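Local coordinates for glycosyl hydrolases family 2, sugar binding domain protein (Bacteroides uniformis str. 3978 T3 ii, PDB 6D1P), which is a gut bacterial beta-glucuronidase of glycosyl hydrolase family 2, and so probably hydrolyses O-glycosidic bonds that join glucuronic acid to other groups, at residues F751-L762 / H790-S800; L382-C390 / A403-H414. All coordinates share one frame; numbering follows the deposited sequence.

Contact 1. Residues F751-L762 / H790-S800; sequences FIEFGCTDSEAL and HAPVVVSASDS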
loop_
_atom_site.group_PDB
_atom_site.type_symbol
_atom_site.label_atom_id
_atom_site.label_comp_id
_atom_site.label_asym_id
_atom_site.label_seq_id
_atom_site.Cartn_x
_atom_site.Cartn_y
_atom_site.Cartn_z
ATOM N N PHE A 751 15.751 20.527 -6.701
ATOM C CA PHE A 751 15.484 19.094 -6.684
ATOM C C PHE A 751 15.834 18.474 -8.028
ATOM O O PHE A 751 15.505 19.011 -9.092
ATOM C CB PHE A 751 14.012 18.815 -6.359
ATOM C CG PHE A 751 13.731 18.744 -4.895
ATOM C CD1 PHE A 751 14.218 17.688 -4.139
ATOM C CD2 PHE A 751 13.001 19.745 -4.259
ATOM C CE1 PHE A 751 13.981 17.619 -2.759
ATOM C CE2 PHE A 751 12.743 19.674 -2.908
ATOM C CZ PHE A 751 13.238 18.609 -2.147
ATOM N N ILE A 752 16.500 17.327 -7.969
ATOM C CA ILE A 752 16.835 16.538 -9.143
ATOM C C ILE A 752 16.293 15.135 -8.921
ATOM O O ILE A 752 16.342 14.621 -7.798
ATOM C CB ILE A 752 18.358 16.537 -9.397
ATOM C CG1 ILE A 752 18.812 17.922 -9.839
ATOM C CG2 ILE A 752 18.720 15.585 -10.502
ATOM C CD1 ILE A 752 20.289 18.144 -9.614
ATOM N N GLU A 753 15.752 14.534 -9.986
ATOM C CA GLU A 753 15.132 13.212 -9.956
ATOM C C GLU A 753 15.822 12.242 -10.905
ATOM O O GLU A 753 16.127 12.586 -12.044
ATOM C CB GLU A 753 13.667 13.283 -10.350
ATOM C CG GLU A 753 12.859 14.137 -9.429
ATOM C CD GLU A 753 11.431 14.233 -9.885
ATOM O OE1 GLU A 753 11.165 13.819 -11.027
ATOM O OE2 GLU A 753 10.586 14.716 -9.109
ATOM N N PHE A 754 16.005 11.012 -10.453
ATOM C CA PHE A 754 16.631 9.983 -11.254
ATOM C C PHE A 754 15.612 8.936 -11.700
ATOM O O PHE A 754 14.645 8.636 -10.998
ATOM C CB PHE A 754 17.757 9.313 -10.477
ATOM C CG PHE A 754 18.886 10.226 -10.145
ATOM C CD1 PHE A 754 19.047 10.702 -8.849
ATOM C CD2 PHE A 754 19.799 10.613 -11.126
ATOM C CE1 PHE A 754 20.117 11.541 -8.520
ATOM C CE2 PHE A 754 20.872 11.458 -10.814
ATOM C CZ PHE A 754 21.032 11.920 -9.504
ATOM N N GLY A 755 15.843 8.392 -12.893
ATOM C CA GLY A 755 15.052 7.292 -13.399
ATOM C C GLY A 755 15.973 6.286 -14.060
ATOM O O GLY A 755 17.165 6.539 -14.244
ATOM N N CYS A 756 15.403 5.142 -14.430
ATOM C CA CYS A 756 16.237 4.083 -14.978
ATOM C C CYS A 756 15.388 3.091 -15.768
ATOM O O CYS A 756 14.283 2.741 -15.344
ATOM C CB CYS A 756 16.995 3.379 -13.846
ATOM S SG CYS A 756 18.119 2.142 -14.400
ATOM N N THR A 757 15.921 2.647 -16.913
ATOM C CA THR A 757 15.266 1.607 -17.694
ATOM C C THR A 757 15.062 0.335 -16.888
ATOM O O THR A 757 14.208 -0.481 -17.242
ATOM C CB THR A 757 16.061 1.273 -18.964
ATOM O OG1 THR A 757 17.441 1.025 -18.645
ATOM C CG2 THR A 757 15.940 2.399 -19.992
ATOM N N ASP A 758 15.827 0.139 -15.828
ATOM C CA ASP A 758 15.627 -0.983 -14.929
ATOM C C ASP A 758 15.223 -0.411 -13.579
ATOM O O ASP A 758 16.040 0.212 -12.884
ATOM C CB ASP A 758 16.889 -1.828 -14.839
ATOM C CG ASP A 758 16.739 -3.006 -13.902
ATOM O OD1 ASP A 758 15.817 -3.037 -13.074
ATOM O OD2 ASP A 758 17.573 -3.917 -13.984
ATOM N N SER A 759 13.972 -0.659 -13.195
ATOM C CA SER A 759 13.368 -0.033 -12.028
ATOM C C SER A 759 13.949 -0.523 -10.712
ATOM O O SER A 759 13.504 -0.055 -9.660
ATOM C CB SER A 759 11.856 -0.264 -12.037
ATOM O OG SER A 759 11.539 -1.597 -11.684
ATOM N N GLU A 760 14.892 -1.457 -10.734
ATOM C CA GLU A 760 15.541 -1.922 -9.523
ATOM C C GLU A 760 17.032 -1.636 -9.474
ATOM O O GLU A 760 17.654 -1.896 -8.445
ATOM C CB GLU A 760 15.327 -3.426 -9.350
ATOM C CG GLU A 760 13.864 -3.793 -9.243
ATOM C CD GLU A 760 13.652 -5.282 -9.339
ATOM O OE1 GLU A 760 14.000 -5.989 -8.368
ATOM O OE2 GLU A 760 13.158 -5.743 -10.394
ATOM N N ALA A 761 17.620 -1.115 -10.549
ATOM C CA ALA A 761 19.056 -0.874 -10.549
ATOM C C ALA A 761 19.424 0.250 -9.588
ATOM O O ALA A 761 20.403 0.136 -8.845
ATOM C CB ALA A 761 19.529 -0.561 -11.966
ATOM N N LEU A 762 18.651 1.331 -9.569
ATOM C CA LEU A 762 19.007 2.473 -8.730
ATOM C C LEU A 762 18.902 2.111 -7.256
ATOM O O LEU A 762 17.884 1.566 -6.817
ATOM C CB LEU A 762 18.108 3.669 -9.030
ATOM C CG LEU A 762 18.284 4.259 -10.436
ATOM C CD1 LEU A 762 17.401 5.479 -10.630
ATOM C CD2 LEU A 762 19.758 4.585 -10.685
ATOM N N HIS A 790 22.932 -5.124 -12.365
ATOM C CA HIS A 790 21.847 -4.791 -13.283
ATOM C C HIS A 790 22.325 -4.113 -14.558
ATOM O O HIS A 790 21.559 -4.041 -15.526
ATOM C CB HIS A 790 20.821 -3.896 -12.590
ATOM C CG HIS A 790 20.061 -4.572 -11.489
ATOM N ND1 HIS A 790 18.719 -4.879 -11.592
ATOM C CD2 HIS A 790 20.446 -4.980 -10.256
ATOM C CE1 HIS A 790 18.312 -5.447 -10.471
ATOM N NE2 HIS A 790 19.341 -5.521 -9.645
ATOM N N ALA A 791 23.560 -3.622 -14.588
ATOM C CA ALA A 791 24.073 -2.977 -15.787
ATOM C C ALA A 791 24.249 -4.008 -16.902
ATOM O O ALA A 791 24.507 -5.186 -16.632
ATOM C CB ALA A 791 25.406 -2.279 -15.495
ATOM N N PRO A 792 24.115 -3.590 -18.176
ATOM C CA PRO A 792 23.862 -2.218 -18.641
ATOM C C PRO A 792 22.412 -1.734 -18.465
ATOM O O PRO A 792 21.481 -2.532 -18.594
ATOM C CB PRO A 792 24.207 -2.300 -20.131
ATOM C CG PRO A 792 23.786 -3.669 -20.499
ATOM C CD PRO A 792 24.199 -4.527 -19.315
ATOM N N VAL A 793 22.254 -0.438 -18.170
ATOM C CA VAL A 793 20.974 0.256 -18.107
ATOM C C VAL A 793 21.184 1.675 -18.630
ATOM O O VAL A 793 22.299 2.080 -18.968
ATOM C CB VAL A 793 20.396 0.306 -16.674
ATOM C CG1 VAL A 793 20.113 -1.078 -16.145
ATOM C CG2 VAL A 793 21.368 1.043 -15.745
ATOM N N VAL A 794 20.110 2.443 -18.677
ATOM C CA VAL A 794 20.192 3.869 -18.960
ATOM C C VAL A 794 19.562 4.608 -17.790
ATOM O O VAL A 794 18.404 4.343 -17.440
ATOM C CB VAL A 794 19.500 4.243 -20.275
ATOM C CG1 VAL A 794 19.510 5.748 -20.440
ATOM C CG2 VAL A 794 20.202 3.572 -21.460
ATOM N N VAL A 795 20.332 5.529 -17.176
ATOM C CA VAL A 795 19.870 6.392 -16.088
ATOM C C VAL A 795 19.459 7.755 -16.644
ATOM O O VAL A 795 20.136 8.322 -17.516
ATOM C CB VAL A 795 20.962 6.546 -15.014
ATOM C CG1 VAL A 795 20.556 7.587 -13.958
ATOM C CG2 VAL A 795 21.258 5.189 -14.371
ATOM N N SER A 796 18.348 8.287 -16.139
ATOM C CA SER A 796 17.889 9.622 -16.490
ATOM C C SER A 796 17.958 10.559 -15.283
ATOM O O SER A 796 17.761 10.139 -14.138
ATOM C CB SER A 796 16.449 9.577 -17.023
ATOM O OG SER A 796 15.543 9.174 -16.012
ATOM N N ALA A 797 18.205 11.842 -15.546
ATOM C CA ALA A 797 18.159 12.864 -14.502
ATOM C C ALA A 797 17.373 14.063 -15.007
ATOM O O ALA A 797 17.606 14.537 -16.125
ATOM C CB ALA A 797 19.565 13.307 -14.056
ATOM N N SER A 798 16.453 14.550 -14.173
ATOM C CA SER A 798 15.633 15.712 -14.477
ATOM C C SER A 798 15.558 16.630 -13.265
ATOM O O SER A 798 15.703 16.190 -12.121
ATOM C CB SER A 798 14.217 15.295 -14.875
ATOM O OG SER A 798 14.261 14.102 -15.633
ATOM N N ASP A 799 15.339 17.916 -13.526
ATOM C CA ASP A 799 14.890 18.814 -12.476
ATOM C C ASP A 799 13.409 18.559 -12.236
ATOM O O ASP A 799 12.622 18.445 -13.185
ATOM C CB ASP A 799 15.134 20.279 -12.839
ATOM C CG ASP A 799 14.280 20.744 -13.987
ATOM O OD1 ASP A 799 14.431 20.206 -15.107
ATOM O OD2 ASP A 799 13.443 21.640 -13.762
ATOM N N SER A 800 13.034 18.433 -10.966
ATOM C CA SER A 800 11.652 18.085 -10.652
ATOM C C SER A 800 10.670 19.072 -11.266
ATOM O O SER A 800 9.547 18.692 -11.612
ATOM C CB SER A 800 11.482 18.002 -9.138
ATOM O OG SER A 800 12.472 17.130 -8.621
HETATM O O HOH W 1 14.596 11.505 -14.468
#
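Two central, antiparallel strands of a four-stranded sheet near the C-terminus pair here, F751-C756 against V793-D799. E753 with S798 and G755 with S796 are hydrogen-bonded pairs, E753 N lying 2.7 Å from S798 O. Past the strand end, T757 continues the pairing through its backbone N, which donates to V794 O, and its hydroxyl: V794 N donates to T757 OG1 at 3.0 Å, with OG1 between backbone N and carbonyl carbon (chi1 50°). On one face the F754 ring meets A797 CB through CE2 (4.0 Å), and C756 SG rests on V793 CG2 (3.7 Å). On the other, a water joins E753 O, S796 OG and S798 OG, S798 OG also bonding T806 OG1. Beyond T757, H790 ND1 donates to D758 OD2 at 2.8 Å, the oxygen in the ring plane but approached from above the carboxylate. D758 OD1 accepts from E760 N in an Asx turn, and the imidazole, bonded at its edge, is touched on one face by A761 CA in a CH-pi contact. Strands 774-776 and 807-811 flank the pair, strand 781-787 packs on I752, F754 and L762, and S796 OG also bonds T757 O of the second subunit.

Contact 2. Residues L382-C390 / A403-H414; sequences LVWEEIPWC and ARRMLTNMIEQH
I387, just past the end of strand 382-386, presses its CG2 methyl onto helix 397-414 in a beta-alpha-beta unit of the TIM barrel, the strand and helix running roughly antiparallel. A chi1 of 53° sets CG2 anti to the carbonyl carbon, and this is the branch that faces the helix, meeting its backbone at L407 N (3.4 Å) and the L407 CB beside it (3.9 Å). The CD1 end of I387 reaches instead toward A403 CB, one turn earlier. M406 runs roughly perpendicular to P388, its bent end bringing CE to 3.9 Å from P388 CG. M410 leaves the helix with CG anti to its backbone N and bends at chi3; its SD comes within 3.6 Å of E386 O, and its CE lies 3.7 Å from E385 O and also touches I387 CG2. The E385 and M410 chains pass side by side, running opposite ways, with M410 CG 3.6 Å from E385 OE2. The extended E385 chain carries its carboxylate on to H414 at the helix end, while E385 OE1 also accepts from the backbone N of Q368. L373 of helix 370-379 touches both E385 and H414. The imidazole and carboxylate are nearly coplanar, 7° apart, and H414 ND1 donates to the syn lone pair of E385 OE2 at 2.6 Å.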
loop_
_atom_site.group_PDB
_atom_site.type_symbol
_atom_site.label_atom_id
_atom_site.label_comp_id
_atom_site.label_asym_id
_atom_site.label_seq_id
_atom_site.Cartn_x
_atom_site.Cartn_y
_atom_site.Cartn_z
ATOM N N LEU A 382 25.917 7.909 29.692
ATOM C CA LEU A 382 24.767 8.161 30.540
ATOM C C LEU A 382 23.512 8.281 29.672
ATOM O O LEU A 382 23.588 8.638 28.490
ATOM C CB LEU A 382 24.997 9.420 31.377
ATOM C CG LEU A 382 25.996 9.227 32.524
ATOM C CD1 LEU A 382 26.554 10.546 32.972
ATOM C CD2 LEU A 382 25.328 8.513 33.679
ATOM N N VAL A 383 22.348 7.994 30.270
ATOM C CA VAL A 383 21.109 7.797 29.520
ATOM C C VAL A 383 19.950 8.580 30.128
ATOM O O VAL A 383 19.740 8.554 31.350
ATOM C CB VAL A 383 20.727 6.310 29.435
ATOM C CG1 VAL A 383 19.365 6.167 28.775
ATOM C CG2 VAL A 383 21.804 5.526 28.680
ATOM N N TRP A 384 19.201 9.268 29.251
ATOM C CA TRP A 384 17.863 9.799 29.491
ATOM C C TRP A 384 16.929 8.993 28.594
ATOM O O TRP A 384 17.077 9.007 27.370
ATOM C CB TRP A 384 17.825 11.305 29.173
ATOM C CG TRP A 384 16.459 12.041 28.991
ATOM C CD1 TRP A 384 15.247 11.485 28.681
ATOM C CD2 TRP A 384 16.224 13.468 29.074
ATOM N NE1 TRP A 384 14.280 12.461 28.582
ATOM C CE2 TRP A 384 14.849 13.684 28.813
ATOM C CE3 TRP A 384 17.037 14.575 29.347
ATOM C CZ2 TRP A 384 14.271 14.966 28.819
ATOM C CZ3 TRP A 384 16.475 15.835 29.333
ATOM C CH2 TRP A 384 15.099 16.027 29.082
ATOM N N GLU A 385 15.991 8.271 29.192
ATOM C CA GLU A 385 15.016 7.502 28.430
ATOM C C GLU A 385 13.623 7.920 28.887
ATOM O O GLU A 385 13.378 8.033 30.094
ATOM C CB GLU A 385 15.235 5.994 28.631
ATOM C CG GLU A 385 14.762 5.124 27.475
ATOM C CD GLU A 385 14.909 3.629 27.756
ATOM O OE1 GLU A 385 14.947 2.836 26.784
ATOM O OE2 GLU A 385 14.977 3.239 28.952
ATOM N N GLU A 386 12.725 8.168 27.932
ATOM C CA GLU A 386 11.391 8.702 28.209
ATOM C C GLU A 386 10.317 7.833 27.569
ATOM O O GLU A 386 10.587 7.059 26.640
ATOM C CB GLU A 386 11.221 10.139 27.686
ATOM C CG GLU A 386 11.209 10.278 26.163
ATOM C CD GLU A 386 11.478 11.704 25.707
ATOM O OE1 GLU A 386 12.299 12.409 26.368
ATOM O OE2 GLU A 386 10.896 12.117 24.677
ATOM N N ILE A 387 9.084 7.997 28.055
ATOM C CA ILE A 387 7.912 7.366 27.442
ATOM C C ILE A 387 7.413 8.188 26.261
ATOM O O ILE A 387 7.637 9.407 26.208
ATOM C CB ILE A 387 6.770 7.168 28.449
ATOM C CG1 ILE A 387 6.431 8.481 29.172
ATOM C CG2 ILE A 387 7.085 6.023 29.385
ATOM C CD1 ILE A 387 5.010 8.477 29.756
ATOM N N PRO A 388 6.703 7.567 25.301
ATOM C CA PRO A 388 6.328 8.302 24.088
ATOM C C PRO A 388 5.060 9.136 24.237
ATOM O O PRO A 388 4.249 9.205 23.302
ATOM C CB PRO A 388 6.171 7.184 23.037
ATOM C CG PRO A 388 5.945 5.944 23.794
ATOM C CD PRO A 388 6.385 6.127 25.206
ATOM N N TRP A 389 4.875 9.781 25.395
ATOM C CA TRP A 389 3.869 10.840 25.517
ATOM C C TRP A 389 4.447 12.075 24.826
ATOM O O TRP A 389 5.056 12.958 25.435
ATOM C CB TRP A 389 3.510 11.110 26.974
ATOM C CG TRP A 389 2.300 11.981 27.097
ATOM C CD1 TRP A 389 1.369 12.218 26.132
ATOM C CD2 TRP A 389 1.895 12.746 28.239
ATOM N NE1 TRP A 389 0.411 13.073 26.596
ATOM C CE2 TRP A 389 0.706 13.412 27.889
ATOM C CE3 TRP A 389 2.418 12.928 29.520
ATOM C CZ2 TRP A 389 0.026 14.250 28.777
ATOM C CZ3 TRP A 389 1.749 13.759 30.401
ATOM C CH2 TRP A 389 0.561 14.413 30.024
ATOM N N CYS A 390 4.257 12.124 23.514
ATOM C CA CYS A 390 4.987 13.039 22.642
ATOM C C CYS A 390 3.985 13.734 21.724
ATOM O O CYS A 390 3.549 13.147 20.728
ATOM C CB CYS A 390 6.051 12.270 21.862
ATOM S SG CYS A 390 7.039 13.218 20.706
ATOM N N ALA A 403 0.154 5.161 28.869
ATOM C CA ALA A 403 1.280 5.917 29.410
ATOM C C ALA A 403 1.708 5.380 30.775
ATOM O O ALA A 403 2.910 5.189 31.026
ATOM C CB ALA A 403 0.920 7.401 29.490
ATOM N N ARG A 404 0.743 5.099 31.661
ATOM C CA ARG A 404 1.100 4.503 32.946
ATOM C C ARG A 404 1.764 3.150 32.744
ATOM O O ARG A 404 2.750 2.824 33.420
ATOM C CB ARG A 404 -0.131 4.339 33.833
ATOM C CG ARG A 404 -0.888 5.608 34.126
ATOM C CD ARG A 404 -2.225 5.264 34.779
ATOM N NE ARG A 404 -2.993 6.441 35.161
ATOM C CZ ARG A 404 -4.222 6.714 34.725
ATOM N NH1 ARG A 404 -4.857 5.883 33.884
ATOM N NH2 ARG A 404 -4.833 7.822 35.145
ATOM N N ARG A 405 1.245 2.352 31.806
ATOM C CA ARG A 405 1.822 1.037 31.569
ATOM C C ARG A 405 3.226 1.142 30.988
ATOM O O ARG A 405 4.127 0.396 31.394
ATOM C CB ARG A 405 0.922 0.237 30.630
ATOM C CG ARG A 405 1.364 -1.194 30.415
ATOM C CD ARG A 405 0.296 -1.964 29.622
ATOM N NE ARG A 405 0.142 -1.464 28.259
ATOM C CZ ARG A 405 -0.916 -0.787 27.819
ATOM N NH1 ARG A 405 -1.924 -0.540 28.644
ATOM N NH2 ARG A 405 -0.978 -0.376 26.545
ATOM N N MET A 406 3.441 2.044 30.029
ATOM C CA MET A 406 4.764 2.098 29.417
ATOM C C MET A 406 5.787 2.706 30.375
ATOM O O MET A 406 6.938 2.257 30.427
ATOM C CB MET A 406 4.701 2.848 28.084
ATOM C CG MET A 406 3.895 2.081 27.032
ATOM S SD MET A 406 3.926 2.776 25.365
ATOM C CE MET A 406 5.506 2.205 24.742
ATOM N N LEU A 407 5.383 3.701 31.171
ATOM C CA LEU A 407 6.295 4.214 32.190
ATOM C C LEU A 407 6.704 3.101 33.141
ATOM O O LEU A 407 7.895 2.910 33.422
ATOM C CB LEU A 407 5.655 5.368 32.956
ATOM C CG LEU A 407 6.554 5.947 34.043
ATOM C CD1 LEU A 407 7.854 6.439 33.463
ATOM C CD2 LEU A 407 5.824 7.070 34.755
ATOM N N THR A 408 5.720 2.319 33.593
ATOM C CA THR A 408 5.981 1.194 34.484
ATOM C C THR A 408 6.919 0.183 33.837
ATOM O O THR A 408 7.901 -0.254 34.453
ATOM C CB THR A 408 4.655 0.542 34.875
ATOM O OG1 THR A 408 3.854 1.502 35.579
ATOM C CG2 THR A 408 4.872 -0.681 35.739
ATOM N N ASN A 409 6.644 -0.179 32.579
ATOM C CA ASN A 409 7.471 -1.167 31.892
ATOM C C ASN A 409 8.882 -0.638 31.666
ATOM O O ASN A 409 9.863 -1.363 31.864
ATOM C CB ASN A 409 6.832 -1.568 30.558
ATOM C CG ASN A 409 5.642 -2.494 30.723
ATOM O OD1 ASN A 409 5.477 -3.128 31.753
ATOM N ND2 ASN A 409 4.815 -2.590 29.685
ATOM N N MET A 410 9.005 0.619 31.250
ATOM C CA MET A 410 10.323 1.181 30.981
ATOM C C MET A 410 11.199 1.162 32.228
ATOM O O MET A 410 12.366 0.763 32.176
ATOM C CB MET A 410 10.183 2.603 30.462
ATOM C CG MET A 410 11.457 3.149 29.888
ATOM S SD MET A 410 11.283 4.879 29.467
ATOM C CE MET A 410 10.856 5.546 31.067
ATOM N N ILE A 411 10.645 1.601 33.357
ATOM C CA ILE A 411 11.398 1.654 34.601
ATOM C C ILE A 411 11.714 0.249 35.091
ATOM O O ILE A 411 12.859 -0.066 35.418
ATOM C CB ILE A 411 10.616 2.458 35.651
ATOM C CG1 ILE A 411 10.645 3.946 35.296
ATOM C CG2 ILE A 411 11.174 2.192 37.036
ATOM C CD1 ILE A 411 9.645 4.750 36.071
ATOM N N GLU A 412 10.712 -0.623 35.132
ATOM C CA GLU A 412 10.961 -1.966 35.643
ATOM C C GLU A 412 11.945 -2.737 34.771
ATOM O O GLU A 412 12.753 -3.511 35.293
ATOM C CB GLU A 412 9.644 -2.728 35.779
ATOM C CG GLU A 412 8.931 -2.412 37.095
ATOM C CD GLU A 412 7.587 -3.093 37.221
ATOM O OE1 GLU A 412 7.147 -3.743 36.237
ATOM O OE2 GLU A 412 6.963 -2.966 38.298
ATOM N N GLN A 413 11.914 -2.518 33.452
ATOM C CA GLN A 413 12.740 -3.283 32.532
ATOM C C GLN A 413 14.160 -2.746 32.403
ATOM O O GLN A 413 15.053 -3.502 32.011
ATOM C CB GLN A 413 12.062 -3.339 31.151
ATOM C CG GLN A 413 10.893 -4.340 31.104
ATOM C CD GLN A 413 9.934 -4.131 29.928
ATOM O OE1 GLN A 413 10.302 -3.588 28.890
ATOM N NE2 GLN A 413 8.702 -4.568 30.099
ATOM N N HIS A 414 14.403 -1.474 32.723
ATOM C CA HIS A 414 15.728 -0.885 32.557
ATOM C C HIS A 414 16.365 -0.379 33.847
ATOM O O HIS A 414 17.468 0.179 33.793
ATOM C CB HIS A 414 15.666 0.271 31.550
ATOM C CG HIS A 414 15.479 -0.176 30.143
ATOM N ND1 HIS A 414 15.341 0.706 29.092
ATOM C CD2 HIS A 414 15.411 -1.417 29.605
ATOM C CE1 HIS A 414 15.195 0.026 27.969
ATOM N NE2 HIS A 414 15.242 -1.264 28.253
#

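In the fold
Both contacts are largely buried, but they occupy different parts of the chain: the centre of contact 2 is about 16 Å from the chain centre and that of contact 1 about 31 Å, on the opposite side. They share no element, and their nearest atoms are about 24 Å apart. Contact 1 joins strand to strand, chiefly through backbone hydrogen bonds, and reaches the second subunit. Contact 2 joins a barrel strand to its helix through side chains packing on side chains and backbone, with no backbone hydrogen bond between the segments and no other chain touching it. Each has a histidine-carboxylate bond, beside partly exposed turns in contact 1 and buried between strand and helix end in contact 2.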